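Long-range contacts in 3-oxoacyl-[acyl-carrier protein] synthase (Thermus thermophilus, PDB 1UB7), which probably catalyses the first condensation of fatty acid synthesis, joining an acetyl group from acetyl-CoA to malonyl-ACP to give 3-oxobutanoyl-ACP with release of carbon dioxide: residues 3-8 with 161-166; 34-39 with 247-252; 86-91 with 101-106. All coordinates share one frame; numbering follows the deposited sequence.

Contact 1: residues 3-8 with 161-166; sequences GILALG and AAVVGK
G3 and G165 start the pairing with two backbone hydrogen bonds, G3 N lying 2.7 Å from G165 O, and G8 and A161 close it with another pair. Strands 3-8 and 161-165 run antiparallel between these ends, twisted so that their directions differ by 137°. The pairing is not regular in the middle, because L5 and A6 both stand opposite V163 and form a beta bulge. L5 has a helix-like psi of -24° there, and its N gives a 2.8 Å bond to V163 O. V163 N bonds not to L5 O but to A6 O, one residue on, at 3.0 Å. CA-H...O contacts fill in between the N-H bonds, for example from V164 CA to G3 O at 3.3 Å.

Among the side chains L5 does the most. Its CG is anti to its own carbonyl carbon (chi1 -50°), and the isobutyl group lies alongside the other strand near its end. CD1 rests 3.7 Å from G165 CA, and CD2 points at the backbone, 3.5 Å from K166 O. G165 suits this spot, since a CB on it would run into L5 CD1. I4, L7, A162 and V164 share one face, where I4 CG2 meets A162 CB at 4.2 Å. L7 CD1 comes to 3.3 Å of A161 O, obliquely from beyond the oxygen. A6, A161 and V163 are on the reverse face.

Strand 3-10 edges a core sheet of the thiolase-like fold. Strand 158-165 is bonded along its other side to strand 131-138, A162 with A134 and V164 with V132. Helix 112-125 covers A162 and V164 with W113, L117 and A120, while L61 of helix 50-64 packs against A6, A161 and V163 from the reverse face.

Contact 2: residues 34-39 with 247-252; sequences TRTGIK and QANLRI
N249 and L250, in the predicted ACP-binding region 247-251, hold the backbone carbonyls of R35 and T36 at the end of helix 29-35, and R251 adds weaker bonds. N249 ND2 reaches R35 O at 2.8 Å, landing on a lone pair in the carbonyl plane with the oxygen almost coplanar with the amide. With CG anti to the backbone N (chi1 172°), the other end of the N249 amide, OD1, accepts from I252 N at 2.7 Å, the capping bond of N249 as N-cap of helix 250-258. A bond at each end fixes which way round the amide lies.

T36, just past helix 29-35, offers its carbonyl oxygen to L250 N at 2.9 Å in a nearly straight bond (169°) that comes from above the carbonyl plane. Its OG1 accepts from I38 N in an ST turn and is also bonded to I32 O. G37 follows with phi at 91°, a backbone shape that itself calls for glycine, and a CB there would also run into L250 CB.

R251 bends back so that NE makes a weak bond to T34 O; NH2 has a second weak partner in V33 O. This arginine is probably essential for the weak association with ACP.

Contact 3: residues 86-91 with 101-106; sequences FPDTAA and AFAYDL
D105 leaves its strand beside the first turn of helix 89-96 and ends on two of that turn's backbone N-H groups. Its CB carries a CG that is anti to the carbonyl carbon (chi1 -68°), which swings the carboxylate across to the helix. D105 CG lies 3.5 Å from D88 CB, alongside the residue that caps the helix. From there the group forks. D105 OD2 takes the N-H of T89, 2.8 Å from T89 N, in a nearly straight bond (163°). D105 OD1 accepts from A90 N at 2.9 Å. Both oxygens are met on their syn side, slightly out of the carboxylate plane.

Strand 72-78, helix 89-96 and strand 102-107 make up a beta-alpha-beta unit, and the carboxylate ties the helix start to the second strand. D88 is the N-cap of the same helix, its OD2 accepting from A91 N at 2.9 Å. Two acidic groups thus crowd one helix end, with D88 OD2 4.1 Å from D105 OD1; the helix N-terminus would be expected to ease their repulsion. An alanine in place of D105 would probably leave the N-H groups of T89 and A90 without their acceptors and let the first turn shift on the strand.

Further along, A90 CB presses on A103 CB at 3.5 Å and lies 3.2 Å from Y104 N. Strand 102-107 faces the second subunit: A103 N is bonded to Y115 OH of that chain, and F86 and D105 pair antiparallel with one of its strands, so the sheet continues across the dimer.

In the fold
Contacts 1 and 3 lie at opposite edges of the same five-stranded mixed sheet, as counted within one chain; their centres are 18 Å apart and their nearest atoms about 10 Å. Contact 1 brings the N-terminal strand into that sheet, whereas contact 3 is at the edge that meets the second subunit. Contact 2 is on the opposite side of the chain's centre from both, its centre 28 Å from that of contact 1 and 32 Å from that of contact 3. It is the one beside the predicted active site: the side chain of A248 comes within about 3 Å of that of N276 and about 4 Å of that of H246.

Contact 1: residues 3-8 with 161-166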
loop_
_atom_site.group_PDB
_atom_site.type_symbol
_atom_site.label_atom_id
_atom_site.label_comp_id
_atom_site.label_asym_id
_atom_site.label_seq_id
_atom_site.Cartn_x
_atom_site.Cartn_y
_atom_site.Cartn_z
ATOM N N GLY A 3 -15.702 -9.479 10.055
ATOM C CA GLY A 3 -16.773 -8.978 9.214
ATOM C C GLY A 3 -16.813 -7.462 9.232
ATOM O O GLY A 3 -15.974 -6.822 9.876
ATOM N N ILE A 4 -17.784 -6.885 8.522
ATOM C CA ILE A 4 -17.942 -5.439 8.456
ATOM C C ILE A 4 -18.868 -4.923 9.554
ATOM O O ILE A 4 -20.066 -5.182 9.549
ATOM C CB ILE A 4 -18.468 -5.016 7.073
ATOM C CG1 ILE A 4 -17.311 -5.052 6.075
ATOM C CG2 ILE A 4 -19.080 -3.616 7.133
ATOM C CD1 ILE A 4 -17.722 -4.838 4.652
ATOM N N LEU A 5 -18.293 -4.182 10.494
ATOM C CA LEU A 5 -19.029 -3.636 11.615
ATOM C C LEU A 5 -19.701 -2.292 11.321
ATOM O O LEU A 5 -20.680 -1.924 11.982
ATOM C CB LEU A 5 -18.085 -3.473 12.802
ATOM C CG LEU A 5 -17.223 -4.670 13.197
ATOM C CD1 LEU A 5 -16.370 -4.285 14.396
ATOM C CD2 LEU A 5 -18.098 -5.875 13.508
ATOM N N ALA A 6 -19.182 -1.550 10.349
ATOM C CA ALA A 6 -19.744 -0.242 10.019
ATOM C C ALA A 6 -19.357 0.135 8.597
ATOM O O ALA A 6 -18.342 -0.345 8.075
ATOM C CB ALA A 6 -19.223 0.816 10.994
ATOM N N LEU A 7 -20.159 1.006 7.986
ATOM C CA LEU A 7 -19.931 1.439 6.607
ATOM C C LEU A 7 -20.430 2.858 6.399
ATOM O O LEU A 7 -21.386 3.290 7.037
ATOM C CB LEU A 7 -20.669 0.504 5.641
ATOM C CG LEU A 7 -20.890 0.936 4.181
ATOM C CD1 LEU A 7 -19.595 0.798 3.375
ATOM C CD2 LEU A 7 -21.987 0.071 3.566
ATOM N N GLY A 8 -19.768 3.574 5.498
ATOM C CA GLY A 8 -20.150 4.934 5.166
ATOM C C GLY A 8 -19.500 5.267 3.832
ATOM O O GLY A 8 -18.531 4.605 3.449
ATOM N N ALA A 161 -15.831 3.694 3.146
ATOM C CA ALA A 161 -15.100 3.165 4.282
ATOM C C ALA A 161 -15.886 2.132 5.053
ATOM O O ALA A 161 -17.116 2.146 5.103
ATOM C CB ALA A 161 -14.721 4.293 5.218
ATOM N N ALA A 162 -15.161 1.236 5.686
ATOM C CA ALA A 162 -15.809 0.231 6.487
ATOM C C ALA A 162 -14.889 -0.119 7.637
ATOM O O ALA A 162 -13.671 0.039 7.547
ATOM C CB ALA A 162 -16.093 -1.000 5.643
ATOM N N VAL A 163 -15.464 -0.582 8.727
ATOM C CA VAL A 163 -14.635 -0.985 9.841
ATOM C C VAL A 163 -14.702 -2.492 9.836
ATOM O O VAL A 163 -15.793 -3.060 9.812
ATOM C CB VAL A 163 -15.175 -0.459 11.177
ATOM C CG1 VAL A 163 -14.470 -1.157 12.334
ATOM C CG2 VAL A 163 -14.959 1.035 11.257
ATOM N N VAL A 164 -13.547 -3.148 9.817
ATOM C CA VAL A 164 -13.544 -4.603 9.841
ATOM C C VAL A 164 -13.192 -5.064 11.259
ATOM O O VAL A 164 -12.251 -4.549 11.878
ATOM C CB VAL A 164 -12.533 -5.177 8.812
ATOM C CG1 VAL A 164 -12.454 -6.675 8.937
ATOM C CG2 VAL A 164 -12.964 -4.795 7.401
ATOM N N GLY A 165 -13.964 -6.014 11.778
ATOM C CA GLY A 165 -13.716 -6.525 13.119
ATOM C C GLY A 165 -14.383 -7.868 13.381
ATOM O O GLY A 165 -15.035 -8.427 12.494
ATOM N N LYS A 166 -14.217 -8.402 14.590
ATOM C CA LYS A 166 -14.835 -9.685 14.923
ATOM C C LYS A 166 -16.352 -9.558 14.892
ATOM O O LYS A 166 -16.902 -8.599 15.430
ATOM C CB LYS A 166 -14.414 -10.154 16.322
ATOM C CG LYS A 166 -12.929 -10.507 16.473
ATOM C CD LYS A 166 -12.561 -11.861 15.859
ATOM C CE LYS A 166 -11.133 -12.252 16.242
ATOM N NZ LYS A 166 -10.771 -13.647 15.853
#

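Contact 2: residues 34-39 with 247-252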
loop_
_atom_site.group_PDB
_atom_site.type_symbol
_atom_site.label_atom_id
_atom_site.label_comp_id
_atom_site.label_asym_id
_atom_site.label_seq_id
_atom_site.Cartn_x
_atom_site.Cartn_y
_atom_site.Cartn_z
ATOM N N THR A 34 -24.747 4.383 -23.931
ATOM C CA THR A 34 -24.791 3.031 -24.465
ATOM C C THR A 34 -23.425 2.344 -24.455
ATOM O O THR A 34 -23.336 1.116 -24.405
ATOM C CB THR A 34 -25.376 3.034 -25.898
ATOM O OG1 THR A 34 -24.662 3.978 -26.704
ATOM C CG2 THR A 34 -26.849 3.425 -25.867
ATOM N N ARG A 35 -22.361 3.134 -24.477
ATOM C CA ARG A 35 -21.020 2.565 -24.477
ATOM C C ARG A 35 -20.511 2.243 -23.061
ATOM O O ARG A 35 -19.761 1.284 -22.866
ATOM C CB ARG A 35 -20.056 3.528 -25.190
ATOM C CG ARG A 35 -18.808 2.865 -25.763
ATOM C CD ARG A 35 -17.998 3.831 -26.631
ATOM N NE ARG A 35 -16.790 3.214 -27.192
ATOM C CZ ARG A 35 -16.777 2.266 -28.130
ATOM N NH1 ARG A 35 -17.916 1.806 -28.637
ATOM N NH2 ARG A 35 -15.621 1.770 -28.557
ATOM N N THR A 36 -20.943 3.029 -22.076
ATOM C CA THR A 36 -20.510 2.853 -20.689
ATOM C C THR A 36 -21.664 2.713 -19.696
ATOM O O THR A 36 -21.516 2.102 -18.633
ATOM C CB THR A 36 -19.689 4.049 -20.255
ATOM O OG1 THR A 36 -20.538 5.202 -20.212
ATOM C CG2 THR A 36 -18.568 4.301 -21.242
ATOM N N GLY A 37 -22.803 3.305 -20.043
ATOM C CA GLY A 37 -23.974 3.250 -19.189
ATOM C C GLY A 37 -24.010 4.428 -18.243
ATOM O O GLY A 37 -24.958 4.597 -17.480
ATOM N N ILE A 38 -22.981 5.263 -18.298
ATOM C CA ILE A 38 -22.899 6.410 -17.403
ATOM C C ILE A 38 -23.676 7.634 -17.877
ATOM O O ILE A 38 -23.593 8.026 -19.043
ATOM C CB ILE A 38 -21.430 6.805 -17.175
ATOM C CG1 ILE A 38 -20.643 5.573 -16.724
ATOM C CG2 ILE A 38 -21.342 7.901 -16.133
ATOM C CD1 ILE A 38 -19.149 5.751 -16.739
ATOM N N LYS A 39 -24.425 8.227 -16.949
ATOM C CA LYS A 39 -25.232 9.417 -17.212
ATOM C C LYS A 39 -24.632 10.642 -16.524
ATOM O O LYS A 39 -24.619 11.735 -17.092
ATOM C CB LYS A 39 -26.672 9.208 -16.727
ATOM C CG LYS A 39 -27.445 8.156 -17.508
ATOM C CD LYS A 39 -28.817 7.903 -16.901
ATOM C CE LYS A 39 -29.589 6.854 -17.688
ATOM N NZ LYS A 39 -30.915 6.556 -17.068
ATOM N N GLN A 247 -17.946 -0.830 -10.253
ATOM C CA GLN A 247 -18.803 -0.062 -11.154
ATOM C C GLN A 247 -17.959 0.660 -12.190
ATOM O O GLN A 247 -17.760 1.867 -12.101
ATOM C CB GLN A 247 -19.624 0.969 -10.376
ATOM C CG GLN A 247 -20.490 0.371 -9.285
ATOM C CD GLN A 247 -21.609 -0.484 -9.833
ATOM O OE1 GLN A 247 -22.513 0.017 -10.501
ATOM N NE2 GLN A 247 -21.557 -1.781 -9.551
ATOM N N ALA A 248 -17.465 -0.079 -13.175
ATOM C CA ALA A 248 -16.641 0.516 -14.219
ATOM C C ALA A 248 -17.416 0.731 -15.522
ATOM O O ALA A 248 -17.312 1.783 -16.158
ATOM C CB ALA A 248 -15.429 -0.366 -14.478
ATOM N N ASN A 249 -18.194 -0.274 -15.906
ATOM C CA ASN A 249 -18.963 -0.225 -17.138
ATOM C C ASN A 249 -20.196 -1.131 -17.073
ATOM O O ASN A 249 -20.109 -2.307 -16.704
ATOM C CB ASN A 249 -18.056 -0.629 -18.307
ATOM C CG ASN A 249 -18.811 -0.789 -19.605
ATOM O OD1 ASN A 249 -19.480 -1.800 -19.831
ATOM N ND2 ASN A 249 -18.713 0.215 -20.468
ATOM N N LEU A 250 -21.345 -0.573 -17.440
ATOM C CA LEU A 250 -22.600 -1.314 -17.413
ATOM C C LEU A 250 -22.581 -2.538 -18.339
ATOM O O LEU A 250 -23.080 -3.601 -17.973
ATOM C CB LEU A 250 -23.759 -0.379 -17.781
ATOM C CG LEU A 250 -25.190 -0.901 -17.624
ATOM C CD1 LEU A 250 -25.479 -1.278 -16.176
ATOM C CD2 LEU A 250 -26.148 0.181 -18.085
ATOM N N ARG A 251 -22.000 -2.397 -19.529
ATOM C CA ARG A 251 -21.936 -3.518 -20.467
ATOM C C ARG A 251 -21.192 -4.669 -19.805
ATOM O O ARG A 251 -21.615 -5.826 -19.890
ATOM C CB ARG A 251 -21.207 -3.111 -21.757
ATOM C CG ARG A 251 -21.739 -1.836 -22.409
ATOM C CD ARG A 251 -23.246 -1.902 -22.603
ATOM N NE ARG A 251 -23.882 -0.621 -22.305
ATOM C CZ ARG A 251 -25.144 -0.490 -21.904
ATOM N NH1 ARG A 251 -25.906 -1.567 -21.756
ATOM N NH2 ARG A 251 -25.637 0.713 -21.633
ATOM N N ILE A 252 -20.090 -4.329 -19.139
ATOM C CA ILE A 252 -19.248 -5.301 -18.450
ATOM C C ILE A 252 -20.008 -5.982 -17.312
ATOM O O ILE A 252 -19.931 -7.201 -17.135
ATOM C CB ILE A 252 -17.964 -4.618 -17.896
ATOM C CG1 ILE A 252 -17.171 -3.993 -19.056
ATOM C CG2 ILE A 252 -17.112 -5.633 -17.120
ATOM C CD1 ILE A 252 -15.820 -3.417 -18.677
#

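Contact 3: residues 86-91 with 101-106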
loop_
_atom_site.group_PDB
_atom_site.type_symbol
_atom_site.label_atom_id
_atom_site.label_comp_id
_atom_site.label_asym_id
_atom_site.label_seq_id
_atom_site.Cartn_x
_atom_site.Cartn_y
_atom_site.Cartn_z
ATOM N N PHE A 86 4.397 10.610 0.295
ATOM C CA PHE A 86 4.486 10.546 1.744
ATOM C C PHE A 86 4.288 11.981 2.218
ATOM O O PHE A 86 4.696 12.923 1.549
ATOM C CB PHE A 86 5.829 9.964 2.245
ATOM C CG PHE A 86 7.050 10.447 1.498
ATOM C CD1 PHE A 86 7.363 9.938 0.231
ATOM C CD2 PHE A 86 7.916 11.379 2.079
ATOM C CE1 PHE A 86 8.525 10.345 -0.449
ATOM C CE2 PHE A 86 9.084 11.796 1.410
ATOM C CZ PHE A 86 9.389 11.277 0.144
ATOM N N PRO A 87 3.611 12.167 3.353
ATOM C CA PRO A 87 3.041 11.102 4.183
ATOM C C PRO A 87 1.915 10.368 3.447
ATOM O O PRO A 87 1.351 10.892 2.483
ATOM C CB PRO A 87 2.531 11.871 5.401
ATOM C CG PRO A 87 2.037 13.153 4.771
ATOM C CD PRO A 87 3.152 13.493 3.804
ATOM N N ASP A 88 1.591 9.158 3.886
ATOM C CA ASP A 88 0.513 8.430 3.247
ATOM C C ASP A 88 -0.829 8.997 3.707
ATOM O O ASP A 88 -0.951 9.606 4.762
ATOM C CB ASP A 88 0.584 6.928 3.562
ATOM C CG ASP A 88 0.662 6.634 5.062
ATOM O OD1 ASP A 88 1.748 6.810 5.631
ATOM O OD2 ASP A 88 -0.356 6.230 5.663
ATOM N N THR A 89 -1.846 8.769 2.906
ATOM C CA THR A 89 -3.167 9.262 3.206
ATOM C C THR A 89 -3.748 8.578 4.442
ATOM O O THR A 89 -4.552 9.179 5.145
ATOM C CB THR A 89 -4.080 9.050 1.980
ATOM O OG1 THR A 89 -3.413 9.567 0.830
ATOM C CG2 THR A 89 -5.402 9.763 2.146
ATOM N N ALA A 90 -3.354 7.334 4.719
ATOM C CA ALA A 90 -3.886 6.647 5.913
ATOM C C ALA A 90 -3.420 7.360 7.165
ATOM O O ALA A 90 -4.170 7.483 8.127
ATOM C CB ALA A 90 -3.459 5.189 5.964
ATOM N N ALA A 91 -2.189 7.852 7.151
ATOM C CA ALA A 91 -1.688 8.570 8.313
ATOM C C ALA A 91 -2.512 9.856 8.527
ATOM O O ALA A 91 -2.798 10.233 9.660
ATOM C CB ALA A 91 -0.216 8.890 8.129
ATOM N N ALA A 101 -3.316 4.313 16.086
ATOM C CA ALA A 101 -3.300 3.239 15.087
ATOM C C ALA A 101 -2.191 3.290 14.070
ATOM O O ALA A 101 -1.661 4.366 13.778
ATOM C CB ALA A 101 -4.629 3.237 14.353
ATOM N N PHE A 102 -1.827 2.128 13.519
ATOM C CA PHE A 102 -0.810 2.160 12.484
ATOM C C PHE A 102 -1.564 2.454 11.181
ATOM O O PHE A 102 -2.774 2.215 11.096
ATOM C CB PHE A 102 0.023 0.873 12.414
ATOM C CG PHE A 102 -0.769 -0.403 12.319
ATOM C CD1 PHE A 102 -1.220 -1.050 13.474
ATOM C CD2 PHE A 102 -0.900 -1.059 11.099
ATOM C CE1 PHE A 102 -1.768 -2.343 13.412
ATOM C CE2 PHE A 102 -1.451 -2.360 11.028
ATOM C CZ PHE A 102 -1.877 -2.995 12.185
ATOM N N ALA A 103 -0.867 2.987 10.182
ATOM C CA ALA A 103 -1.536 3.377 8.945
ATOM C C ALA A 103 -0.696 3.287 7.681
ATOM O O ALA A 103 0.496 3.571 7.697
ATOM C CB ALA A 103 -2.049 4.821 9.093
ATOM N N TYR A 104 -1.335 2.913 6.576
ATOM C CA TYR A 104 -0.633 2.863 5.318
ATOM C C TYR A 104 -1.569 2.889 4.118
ATOM O O TYR A 104 -2.740 2.554 4.233
ATOM C CB TYR A 104 0.244 1.622 5.283
ATOM C CG TYR A 104 -0.492 0.310 5.114
ATOM C CD1 TYR A 104 -0.904 -0.126 3.856
ATOM C CD2 TYR A 104 -0.695 -0.538 6.200
ATOM C CE1 TYR A 104 -1.490 -1.382 3.687
ATOM C CE2 TYR A 104 -1.282 -1.793 6.042
ATOM C CZ TYR A 104 -1.673 -2.207 4.792
ATOM O OH TYR A 104 -2.239 -3.452 4.644
ATOM N N ASP A 105 -1.050 3.311 2.970
ATOM C CA ASP A 105 -1.852 3.319 1.742
ATOM C C ASP A 105 -1.556 2.036 0.985
ATOM O O ASP A 105 -0.425 1.571 0.965
ATOM C CB ASP A 105 -1.502 4.503 0.825
ATOM C CG ASP A 105 -1.911 5.823 1.411
ATOM O OD1 ASP A 105 -2.699 5.796 2.378
ATOM O OD2 ASP A 105 -1.457 6.879 0.912
ATOM N N LEU A 106 -2.580 1.474 0.361
ATOM C CA LEU A 106 -2.434 0.260 -0.412
ATOM C C LEU A 106 -2.726 0.585 -1.898
ATOM O O LEU A 106 -3.822 1.042 -2.241
ATOM C CB LEU A 106 -3.407 -0.796 0.130
ATOM C CG LEU A 106 -3.420 -2.206 -0.494
ATOM C CD1 LEU A 106 -3.921 -3.244 0.527
ATOM C CD2 LEU A 106 -4.297 -2.207 -1.764
HETATM O O HOH W 1 1.716 5.702 7.854
#